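HTH-type transcriptional regulator MmpR5 (Mycobacterium tuberculosis, PDB 4NB5) controls expression of its own gene and of MmpS-MmpL transport systems as a homodimeric MarR-type repressor that binds directly to their promoter regions. Local coordinates at residues B[18-23]-B[36-41]; B[78-83]-B[91-96]; B[113-118]-B[138-143]. One frame throughout, in Å; residues are numbered along the deposited sequence.

Overall arrangement
Contact 1 ties the N-terminal helix 16-28 to helix 34-45 of the DNA-binding lobe, and contact 2 is the wing of that lobe; the two touch, Leu40 CD1 of contact 1 meeting Leu95 CD1 of contact 2 at 3.7 Å and Phe79 CB at 3.9 Å. Contact 3, between the two long C-terminal helices, sits on the other side of the chain's centre, its own centre about 32 Å from that of contact 1 and 30 Å from that of contact 2. The bound octadecanoyl glycerol lies nearer the first two: Phe79 of contact 2 touches it, the Leu40 side chain is about 6 Å away, and Leu114 of contact 3 about 11 Å. All three touch the second subunit.

Contact 1. Residues B[18-23]-B[36-41]; sequences EFVEQM and AGRLLG
Met23 and Gly41 meet where helices 18-23 and 36-41 run roughly antiparallel, at 142°, their axes only 7.3 Å apart. The close approach rests on two glycines a helical turn apart: a CB on Gly37 would run into Met23 O, and one on Gly41 would press on Met23 CB and Val20 CA. Gly37 CA makes a CA-H...O contact with Met23 O at 3.6 Å, and Met23 CB lies 3.3 Å from Gly37 O.

The Met23 chain, bent at chi2 and chi3, brings CE to Leu40 CD2 (3.9 Å); within its own helix its CG lies over one face of the Phe19 ring, near the rim. The edge of that ring meets Gly41 O, which lies in the ring plane 3.4 Å from CE2. Val20 CG1 packs against Arg38 CB and O, the two side chains crossing at about a right angle.

Glu21 OE2 and Arg38 NE, 4.4 Å apart, are too far for a salt bridge; a water joins them, donating to OE2 and accepting from NE. Arg38 NH2 hydrogen-bonds Leu60 O.

Phe19 and Met23 also pack on Gly121 and Leu114 of the second subunit. As in other MarR-type proteins, this helix pair, close-packed at two glycines, joins the dimerisation region to the DNA-binding lobe.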
loop_
_atom_site.group_PDB
_atom_site.type_symbol
_atom_site.label_atom_id
_atom_site.label_comp_id
_atom_site.label_asym_id
_atom_site.label_seq_id
_atom_site.Cartn_x
_atom_site.Cartn_y
_atom_site.Cartn_z
ATOM N N GLU B 18 4.445 16.285 -25.446
ATOM C CA GLU B 18 3.016 16.166 -25.714
ATOM C C GLU B 18 2.398 15.068 -24.836
ATOM O O GLU B 18 1.289 15.211 -24.324
ATOM C CB GLU B 18 2.766 15.867 -27.192
ATOM C CG GLU B 18 1.296 15.757 -27.559
ATOM C CD GLU B 18 1.078 15.621 -29.053
ATOM O OE1 GLU B 18 -0.095 15.588 -29.483
ATOM O OE2 GLU B 18 2.079 15.550 -29.798
ATOM N N PHE B 19 3.127 13.974 -24.659
ATOM C CA PHE B 19 2.678 12.897 -23.782
ATOM C C PHE B 19 2.591 13.387 -22.330
ATOM O O PHE B 19 1.598 13.152 -21.631
ATOM C CB PHE B 19 3.631 11.704 -23.891
ATOM C CG PHE B 19 3.422 10.671 -22.828
ATOM C CD1 PHE B 19 2.329 9.820 -22.874
ATOM C CD2 PHE B 19 4.313 10.561 -21.773
ATOM C CE1 PHE B 19 2.136 8.880 -21.886
ATOM C CE2 PHE B 19 4.124 9.631 -20.785
ATOM C CZ PHE B 19 3.038 8.790 -20.836
ATOM N N VAL B 20 3.644 14.056 -21.871
ATOM C CA VAL B 20 3.696 14.568 -20.510
ATOM C C VAL B 20 2.541 15.544 -20.271
ATOM O O VAL B 20 1.841 15.473 -19.257
ATOM C CB VAL B 20 5.048 15.246 -20.229
ATOM C CG1 VAL B 20 5.010 16.025 -18.918
ATOM C CG2 VAL B 20 6.151 14.211 -20.195
ATOM N N GLU B 21 2.322 16.439 -21.230
ATOM C CA GLU B 21 1.226 17.399 -21.143
ATOM C C GLU B 21 -0.120 16.683 -21.030
ATOM O O GLU B 21 -0.982 17.065 -20.233
ATOM C CB GLU B 21 1.229 18.286 -22.386
ATOM C CG GLU B 21 0.172 19.364 -22.392
ATOM C CD GLU B 21 0.567 20.552 -21.544
ATOM O OE1 GLU B 21 -0.126 21.588 -21.626
ATOM O OE2 GLU B 21 1.570 20.446 -20.801
ATOM N N GLN B 22 -0.302 15.639 -21.830
ATOM C CA GLN B 22 -1.576 14.936 -21.852
ATOM C C GLN B 22 -1.799 14.151 -20.571
ATOM O O GLN B 22 -2.926 14.050 -20.091
ATOM C CB GLN B 22 -1.690 14.048 -23.094
ATOM C CG GLN B 22 -1.956 14.868 -24.345
ATOM C CD GLN B 22 -1.999 14.033 -25.612
ATOM O OE1 GLN B 22 -1.323 14.341 -26.592
ATOM N NE2 GLN B 22 -2.819 12.989 -25.608
ATOM N N MET B 23 -0.726 13.618 -19.997
ATOM C CA MET B 23 -0.809 12.991 -18.678
ATOM C C MET B 23 -1.243 13.992 -17.606
ATOM O O MET B 23 -2.040 13.669 -16.724
ATOM C CB MET B 23 0.536 12.366 -18.311
ATOM C CG MET B 23 0.852 11.105 -19.115
ATOM S SD MET B 23 -0.192 9.679 -18.675
ATOM C CE MET B 23 0.498 9.263 -17.079
ATOM N N ALA B 36 1.131 16.387 -10.757
ATOM C CA ALA B 36 1.256 14.963 -10.477
ATOM C C ALA B 36 1.207 14.141 -11.766
ATOM O O ALA B 36 1.990 13.212 -11.940
ATOM C CB ALA B 36 0.166 14.512 -9.521
ATOM N N GLY B 37 0.271 14.473 -12.651
ATOM C CA GLY B 37 0.166 13.799 -13.932
ATOM C C GLY B 37 1.406 13.982 -14.793
ATOM O O GLY B 37 1.893 13.032 -15.406
ATOM N N ARG B 38 1.904 15.215 -14.852
ATOM C CA ARG B 38 3.104 15.512 -15.639
ATOM C C ARG B 38 4.321 14.791 -15.075
ATOM O O ARG B 38 5.139 14.258 -15.828
ATOM C CB ARG B 38 3.348 17.025 -15.697
ATOM C CG ARG B 38 2.283 17.786 -16.474
ATOM C CD ARG B 38 2.483 19.299 -16.366
ATOM N NE ARG B 38 3.718 19.721 -17.029
ATOM C CZ ARG B 38 4.633 20.539 -16.510
ATOM N NH1 ARG B 38 4.487 21.062 -15.296
ATOM N NH2 ARG B 38 5.711 20.838 -17.223
ATOM N N LEU B 39 4.430 14.766 -13.746
ATOM C CA LEU B 39 5.512 14.049 -13.076
ATOM C C LEU B 39 5.481 12.547 -13.371
ATOM O O LEU B 39 6.518 11.947 -13.676
ATOM C CB LEU B 39 5.485 14.312 -11.568
ATOM C CG LEU B 39 6.535 13.547 -10.764
ATOM C CD1 LEU B 39 7.935 13.824 -11.282
ATOM C CD2 LEU B 39 6.438 13.901 -9.286
ATOM N N LEU B 40 4.296 11.938 -13.303
ATOM C CA LEU B 40 4.176 10.525 -13.627
ATOM C C LEU B 40 4.547 10.299 -15.090
ATOM O O LEU B 40 5.284 9.376 -15.417
ATOM C CB LEU B 40 2.762 10.024 -13.345
ATOM C CG LEU B 40 2.501 8.550 -13.672
ATOM C CD1 LEU B 40 3.479 7.633 -12.955
ATOM C CD2 LEU B 40 1.075 8.161 -13.334
ATOM N N GLY B 41 4.040 11.152 -15.974
ATOM C CA GLY B 41 4.377 11.050 -17.381
ATOM C C GLY B 41 5.878 11.149 -17.628
ATOM O O GLY B 41 6.446 10.362 -18.384
HETATM O O HOH W 1 3.760 19.487 -19.781
#

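Contact 2. Residues B[78-83]-B[91-96]. With 2JT (1,3-dihydroxypropan-2-yl octadecanoate), chain E.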
loop_
_atom_site.group_PDB
_atom_site.type_symbol
_atom_site.label_atom_id
_atom_site.label_comp_id
_atom_site.label_asym_id
_atom_site.label_seq_id
_atom_site.Cartn_x
_atom_site.Cartn_y
_atom_site.Cartn_z
ATOM N N GLY B 78 1.359 4.368 -5.318
ATOM C CA GLY B 78 2.073 3.136 -5.579
ATOM C C GLY B 78 2.872 3.143 -6.870
ATOM O O GLY B 78 3.431 2.116 -7.247
ATOM N N PHE B 79 2.946 4.288 -7.545
ATOM C CA PHE B 79 3.561 4.320 -8.873
ATOM C C PHE B 79 5.065 4.548 -8.873
ATOM O O PHE B 79 5.763 4.025 -9.742
ATOM C CB PHE B 79 2.924 5.401 -9.756
ATOM C CG PHE B 79 1.474 5.160 -10.073
ATOM C CD1 PHE B 79 1.085 4.047 -10.795
ATOM C CD2 PHE B 79 0.505 6.064 -9.671
ATOM C CE1 PHE B 79 -0.250 3.824 -11.091
ATOM C CE2 PHE B 79 -0.831 5.848 -9.968
ATOM C CZ PHE B 79 -1.204 4.721 -10.681
ATOM N N ILE B 80 5.560 5.354 -7.937
ATOM C CA ILE B 80 6.977 5.700 -7.925
ATOM C C ILE B 80 7.618 5.428 -6.575
ATOM O O ILE B 80 6.934 5.164 -5.588
ATOM C CB ILE B 80 7.219 7.179 -8.327
ATOM C CG1 ILE B 80 6.881 8.131 -7.175
ATOM C CG2 ILE B 80 6.434 7.513 -9.588
ATOM C CD1 ILE B 80 7.206 9.605 -7.479
ATOM N N GLU B 81 8.947 5.473 -6.555
ATOM C CA GLU B 81 9.704 5.209 -5.342
ATOM C C GLU B 81 10.775 6.262 -5.138
ATOM O O GLU B 81 11.278 6.863 -6.092
ATOM C CB GLU B 81 10.354 3.831 -5.403
ATOM C CG GLU B 81 11.324 3.658 -6.549
ATOM C CD GLU B 81 11.653 2.203 -6.823
ATOM O OE1 GLU B 81 11.007 1.323 -6.224
ATOM O OE2 GLU B 81 12.559 1.943 -7.642
ATOM N N ARG B 82 11.099 6.476 -3.872
ATOM C CA ARG B 82 12.201 7.322 -3.467
ATOM C C ARG B 82 13.460 6.468 -3.434
ATOM O O ARG B 82 13.421 5.307 -3.018
ATOM C CB ARG B 82 11.900 7.882 -2.077
ATOM C CG ARG B 82 12.830 8.980 -1.597
ATOM C CD ARG B 82 12.421 9.452 -0.205
ATOM N NE ARG B 82 11.028 9.898 -0.171
ATOM C CZ ARG B 82 10.625 11.132 -0.461
ATOM N NH1 ARG B 82 11.507 12.063 -0.808
ATOM N NH2 ARG B 82 9.337 11.441 -0.404
ATOM N N LEU B 83 14.569 7.030 -3.899
ATOM C CA LEU B 83 15.858 6.371 -3.798
ATOM C C LEU B 83 16.875 7.345 -3.218
ATOM O O LEU B 83 16.712 8.563 -3.311
ATOM C CB LEU B 83 16.319 5.876 -5.166
ATOM C CG LEU B 83 15.554 4.689 -5.752
ATOM C CD1 LEU B 83 16.168 4.281 -7.081
ATOM C CD2 LEU B 83 15.552 3.509 -4.793
ATOM N N THR B 91 17.902 13.885 -3.330
ATOM C CA THR B 91 16.773 12.962 -3.341
ATOM C C THR B 91 16.498 12.524 -4.779
ATOM O O THR B 91 16.393 13.362 -5.669
ATOM C CB THR B 91 15.505 13.627 -2.777
ATOM O OG1 THR B 91 15.734 14.036 -1.423
ATOM C CG2 THR B 91 14.323 12.665 -2.820
ATOM N N TYR B 92 16.404 11.217 -5.007
ATOM C CA TYR B 92 16.063 10.697 -6.332
ATOM C C TYR B 92 14.701 10.016 -6.320
ATOM O O TYR B 92 14.279 9.463 -5.305
ATOM C CB TYR B 92 17.100 9.688 -6.814
ATOM C CG TYR B 92 18.465 10.279 -7.044
ATOM C CD1 TYR B 92 18.791 10.866 -8.257
ATOM C CD2 TYR B 92 19.429 10.243 -6.047
ATOM C CE1 TYR B 92 20.044 11.405 -8.472
ATOM C CE2 TYR B 92 20.683 10.780 -6.252
ATOM C CZ TYR B 92 20.985 11.359 -7.465
ATOM O OH TYR B 92 22.236 11.895 -7.669
ATOM N N PHE B 93 14.020 10.054 -7.460
ATOM C CA PHE B 93 12.789 9.294 -7.634
ATOM C C PHE B 93 12.886 8.480 -8.902
ATOM O O PHE B 93 13.629 8.817 -9.828
ATOM C CB PHE B 93 11.568 10.210 -7.720
ATOM C CG PHE B 93 11.332 11.016 -6.487
ATOM C CD1 PHE B 93 10.728 10.451 -5.375
ATOM C CD2 PHE B 93 11.729 12.339 -6.428
ATOM C CE1 PHE B 93 10.513 11.201 -4.233
ATOM C CE2 PHE B 93 11.522 13.089 -5.290
ATOM C CZ PHE B 93 10.913 12.521 -4.192
ATOM N N ARG B 94 12.096 7.419 -8.929
ATOM C CA ARG B 94 12.077 6.529 -10.057
ATOM C C ARG B 94 10.710 5.853 -10.155
ATOM O O ARG B 94 10.095 5.594 -9.176
ATOM C CB ARG B 94 13.056 5.452 -9.735
ATOM C CG ARG B 94 13.662 4.755 -10.822
ATOM C CD ARG B 94 14.166 3.462 -10.230
ATOM N NE ARG B 94 13.461 2.693 -11.109
ATOM C CZ ARG B 94 13.937 2.254 -12.219
ATOM N NH1 ARG B 94 15.173 2.352 -12.537
ATOM N NH2 ARG B 94 13.110 1.693 -12.968
ATOM N N LEU B 95 10.268 5.596 -11.358
ATOM C CA LEU B 95 9.070 4.797 -11.515
ATOM C C LEU B 95 9.339 3.415 -10.953
ATOM O O LEU B 95 10.416 2.844 -11.147
ATOM C CB LEU B 95 8.700 4.686 -12.989
ATOM C CG LEU B 95 7.303 4.164 -13.281
ATOM C CD1 LEU B 95 6.268 5.255 -13.056
ATOM C CD2 LEU B 95 7.238 3.634 -14.704
ATOM N N ARG B 96 8.363 2.860 -10.254
ATOM C CA ARG B 96 8.535 1.536 -9.685
ATOM C C ARG B 96 8.522 0.463 -10.761
ATOM O O ARG B 96 7.903 0.624 -11.807
ATOM C CB ARG B 96 7.446 1.255 -8.651
ATOM C CG ARG B 96 7.926 1.387 -7.222
ATOM C CD ARG B 96 7.397 0.253 -6.368
ATOM N NE ARG B 96 6.133 0.593 -5.737
ATOM C CZ ARG B 96 5.288 -0.292 -5.217
ATOM N NH1 ARG B 96 5.545 -1.595 -5.267
ATOM N NH2 ARG B 96 4.164 0.135 -4.664
HETATM C C10 2JT E . -4.534 7.291 -11.381
HETATM C C13 2JT E . -8.226 8.862 -11.020
HETATM C C15 2JT E . -9.837 7.502 -12.346
HETATM C C17 2JT E . -12.236 7.940 -12.702
HETATM C C20 2JT E . -13.269 9.147 -16.200
HETATM C C21 2JT E . -14.143 8.215 -16.925
HETATM C C22 2JT E . -13.671 8.024 -18.376
HETATM C C24 2JT E . -12.932 9.198 -20.402
HETATM O O01 2JT E . -6.457 5.799 -9.414
HETATM C C02 2JT E . -5.503 5.340 -9.977
HETATM O O03 2JT E . -4.521 5.005 -9.110
HETATM C C04 2JT E . -3.934 3.911 -8.943
HETATM C C05 2JT E . -4.798 2.760 -9.362
HETATM O O06 2JT E . -4.220 2.075 -10.399
HETATM C C07 2JT E . -3.741 4.123 -7.382
HETATM O O08 2JT E . -3.198 3.163 -6.911
HETATM C C09 2JT E . -4.964 5.757 -11.389
HETATM C C11 2JT E . -5.693 8.214 -11.798
HETATM C C12 2JT E . -6.979 7.955 -10.892
HETATM C C14 2JT E . -9.510 8.061 -10.966
HETATM C C16 2JT E . -11.178 6.949 -12.465
HETATM C C18 2JT E . -12.085 8.648 -13.955
HETATM C C19 2JT E . -13.404 9.052 -14.656
HETATM C C23 2JT E . -13.860 9.164 -19.274
HETATM C C25 2JT E . -13.018 10.623 -20.945
#
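Glu81 and Arg94 face each other as a hydrogen-bonded antiparallel pair: Glu81 N donates to Arg94 O at 2.9 Å, and Arg94 N returns a bond to Glu81 O. Leu83 and Tyr92 form the next such pair. Leu83 N binds Tyr92 O at 2.8 Å, whereas the return bond from Tyr92 N is longer. Beyond the strand end, Arg96 N adds a hydrogen bond to Phe79 O.

The side chains of Glu81 and Arg94 lie side by side, pointing the same way, but their salt bridge is long, OE2 to NE 3.7 Å, with the two planar groups 64° apart. Arg94 NE also donates a hydrogen bond to Leu95 O at 3.0 Å. The outer partners come largely from the third subunit, whose Gln22 binds Glu81 OE2 and whose Glu18 pairs with Arg94 NH1; within its own chain Arg94 NH2 makes a salt bridge with Glu49 OE1.

These strands are the β-hairpin wing of the winged helix-turn-helix fold, entered from helix 64-77 through a Schellman motif at Gly78, whose phi is +99°.

On the face shared by Arg82 and Phe93, Phe93 CE1 lies over one face of the guanidinium, toward its rim, the planes being 69° apart; Arg82 NH1 is 3.5 Å from Phe93 CZ. Ile80 CD1 touches Phe93 CD1. At the hairpin's end the Ile80 and Leu95 side chains cross at about a right angle, touching through Ile80 CG2 and Leu95 CD1. On the other face Leu83 CD1 rests on Arg94 CD. In one of the two conformers of Arg96, and so with some doubt, its CG lies 3.2 Å from Glu81 OE1, with the side chains crossing. Phe79, one of the residues lining the lipid pocket, brings CZ within 3.3 Å of C04, the central glycerol carbon.

Contact 3. Residues B[113-118]-B[138-143]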
loop_
_atom_site.group_PDB
_atom_site.type_symbol
_atom_site.label_atom_id
_atom_site.label_comp_id
_atom_site.label_asym_id
_atom_site.label_seq_id
_atom_site.Cartn_x
_atom_site.Cartn_y
_atom_site.Cartn_z
ATOM N N GLU B 113 -10.411 -0.653 2.460
ATOM C CA GLU B 113 -10.667 0.439 3.387
ATOM C C GLU B 113 -12.090 0.958 3.220
ATOM O O GLU B 113 -12.758 1.280 4.199
ATOM C CB GLU B 113 -9.659 1.566 3.172
ATOM C CG GLU B 113 -8.244 1.178 3.553
ATOM C CD GLU B 113 -7.230 2.273 3.284
ATOM O OE1 GLU B 113 -6.077 2.128 3.738
ATOM O OE2 GLU B 113 -7.579 3.273 2.621
ATOM N N LEU B 114 -12.550 1.035 1.974
ATOM C CA LEU B 114 -13.916 1.466 1.694
ATOM C C LEU B 114 -14.927 0.453 2.215
ATOM O O LEU B 114 -15.996 0.826 2.696
ATOM C CB LEU B 114 -14.117 1.670 0.192
ATOM C CG LEU B 114 -13.616 3.002 -0.356
ATOM C CD1 LEU B 114 -13.675 3.004 -1.876
ATOM C CD2 LEU B 114 -14.436 4.152 0.212
ATOM N N GLN B 115 -14.583 -0.828 2.141
ATOM C CA GLN B 115 -15.458 -1.861 2.654
ATOM C C GLN B 115 -15.615 -1.711 4.167
ATOM O O GLN B 115 -16.707 -1.869 4.708
ATOM C CB GLN B 115 -14.916 -3.247 2.295
ATOM C CG GLN B 115 -15.946 -4.342 2.454
ATOM C CD GLN B 115 -15.370 -5.737 2.307
ATOM O OE1 GLN B 115 -15.870 -6.687 2.912
ATOM N NE2 GLN B 115 -14.326 -5.870 1.499
ATOM N N ASP B 116 -14.524 -1.389 4.852
ATOM C CA ASP B 116 -14.579 -1.158 6.286
ATOM C C ASP B 116 -15.458 0.056 6.586
ATOM O O ASP B 116 -16.196 0.077 7.573
ATOM C CB ASP B 116 -13.170 -0.959 6.857
ATOM C CG ASP B 116 -12.431 -2.274 7.068
ATOM O OD1 ASP B 116 -13.095 -3.330 7.174
ATOM O OD2 ASP B 116 -11.179 -2.254 7.128
ATOM N N LEU B 117 -15.378 1.075 5.736
ATOM C CA LEU B 117 -16.216 2.256 5.922
ATOM C C LEU B 117 -17.690 1.916 5.722
ATOM O O LEU B 117 -18.555 2.444 6.420
ATOM C CB LEU B 117 -15.783 3.400 4.996
ATOM C CG LEU B 117 -14.429 4.013 5.373
ATOM C CD1 LEU B 117 -13.962 5.037 4.355
ATOM C CD2 LEU B 117 -14.489 4.653 6.759
ATOM N N ALA B 118 -17.983 1.030 4.778
ATOM C CA ALA B 118 -19.369 0.646 4.544
ATOM C C ALA B 118 -19.920 -0.016 5.801
ATOM O O ALA B 118 -21.088 0.179 6.154
ATOM C CB ALA B 118 -19.482 -0.276 3.359
ATOM N N GLU B 138 -24.937 -2.905 -1.005
ATOM C CA GLU B 138 -24.494 -3.052 -2.388
ATOM C C GLU B 138 -23.032 -2.628 -2.546
ATOM O O GLU B 138 -22.253 -3.300 -3.227
ATOM C CB GLU B 138 -25.397 -2.247 -3.332
ATOM C CG GLU B 138 -26.806 -2.830 -3.493
ATOM C CD GLU B 138 -27.714 -1.978 -4.373
ATOM O OE1 GLU B 138 -27.347 -0.825 -4.693
ATOM O OE2 GLU B 138 -28.802 -2.465 -4.742
ATOM N N MET B 139 -22.671 -1.514 -1.917
ATOM C CA MET B 139 -21.291 -1.028 -1.895
ATOM C C MET B 139 -20.363 -2.089 -1.311
ATOM O O MET B 139 -19.363 -2.483 -1.923
ATOM C CB MET B 139 -21.220 0.218 -1.021
ATOM C CG MET B 139 -19.830 0.783 -0.785
ATOM S SD MET B 139 -19.912 2.209 0.318
ATOM C CE MET B 139 -18.178 2.662 0.463
ATOM N N ARG B 140 -20.701 -2.538 -0.111
ATOM C CA ARG B 140 -19.908 -3.545 0.600
ATOM C C ARG B 140 -19.697 -4.800 -0.245
ATOM O O ARG B 140 -18.561 -5.291 -0.385
ATOM C CB ARG B 140 -20.602 -3.920 1.916
ATOM C CG ARG B 140 -19.864 -4.973 2.742
ATOM C CD ARG B 140 -20.792 -5.587 3.788
ATOM N NE ARG B 140 -21.985 -6.174 3.174
ATOM C CZ ARG B 140 -23.091 -6.512 3.834
ATOM N NH1 ARG B 140 -23.182 -6.326 5.145
ATOM N NH2 ARG B 140 -24.120 -7.033 3.178
ATOM N N ASP B 141 -20.783 -5.310 -0.818
ATOM C CA ASP B 141 -20.751 -6.563 -1.572
ATOM C C ASP B 141 -19.959 -6.435 -2.872
ATOM O O ASP B 141 -19.212 -7.342 -3.233
ATOM C CB ASP B 141 -22.169 -7.043 -1.889
ATOM C CG ASP B 141 -22.953 -7.436 -0.644
ATOM O OD1 ASP B 141 -22.344 -7.573 0.438
ATOM O OD2 ASP B 141 -24.183 -7.615 -0.762
ATOM N N LEU B 142 -20.132 -5.323 -3.584
ATOM C CA LEU B 142 -19.379 -5.098 -4.820
ATOM C C LEU B 142 -17.887 -4.992 -4.524
ATOM O O LEU B 142 -17.050 -5.585 -5.227
ATOM C CB LEU B 142 -19.878 -3.832 -5.529
ATOM C CG LEU B 142 -19.294 -3.474 -6.905
ATOM C CD1 LEU B 142 -17.915 -2.831 -6.785
ATOM C CD2 LEU B 142 -19.245 -4.692 -7.806
ATOM N N LEU B 143 -17.537 -4.240 -3.489
ATOM C CA LEU B 143 -16.128 -4.074 -3.142
ATOM C C LEU B 143 -15.480 -5.402 -2.735
ATOM O O LEU B 143 -14.368 -5.711 -3.169
ATOM C CB LEU B 143 -15.964 -3.037 -2.032
ATOM C CG LEU B 143 -16.327 -1.596 -2.411
ATOM C CD1 LEU B 143 -16.399 -0.715 -1.173
ATOM C CD2 LEU B 143 -15.322 -1.055 -3.401
#
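Leu114, Met139 and Leu143 form the apolar centre of this pairing of helices 113-118 and 138-143, which run nearly antiparallel with their axes 8.8 Å apart and crossing at -153°. Met139 reaches straight across: its CG is anti to the backbone N (chi1 175°) and the chain stays extended beyond it. The methyl CE ends 4.0 Å from Leu114 CD2, the two side chains crossing at about a right angle, and it also lies 3.6 Å from Leu114 O. Met139 SD meets Ala118 CB at 4.0 Å. One turn further along, Leu143 CD1 packs on Leu114 CB at 3.6 Å and on the backbone N of Gln115.

Mixed contacts line one flank. The chains of Gln115 and Arg140 touch through their aliphatic parts, CG to CG at 4.0 Å, while Arg140 CB meets Ala118 CB. This is also where the two backbones come nearest, with Gln115 CA and Arg140 CA 5.2 Å apart.

The polar ends turn to other partners. Arg140 is bent at chi3 and forms a salt bridge within its own helix, NE to Asp141 OD1 at 3.1 Å; the carboxylate oxygen is met from above its plane but lies close to the guanidinium plane. Gln115 NE2 binds Glu147 OE2, further along helix 134-159.

The second subunit covers part of the apolar side, with its Tyr26 on Leu114 and its Phe100 on Met139, while Asp116 forms a salt bridge with Arg96 of the fourth subunit. With neither a hydrogen bond nor a salt bridge between the two segments, the pairing of these long dimerisation helices rests here on the shape fit of Leu114, Met139, Leu143 and Ala118, and the polar ends at its margin are matched to partners outside this interface.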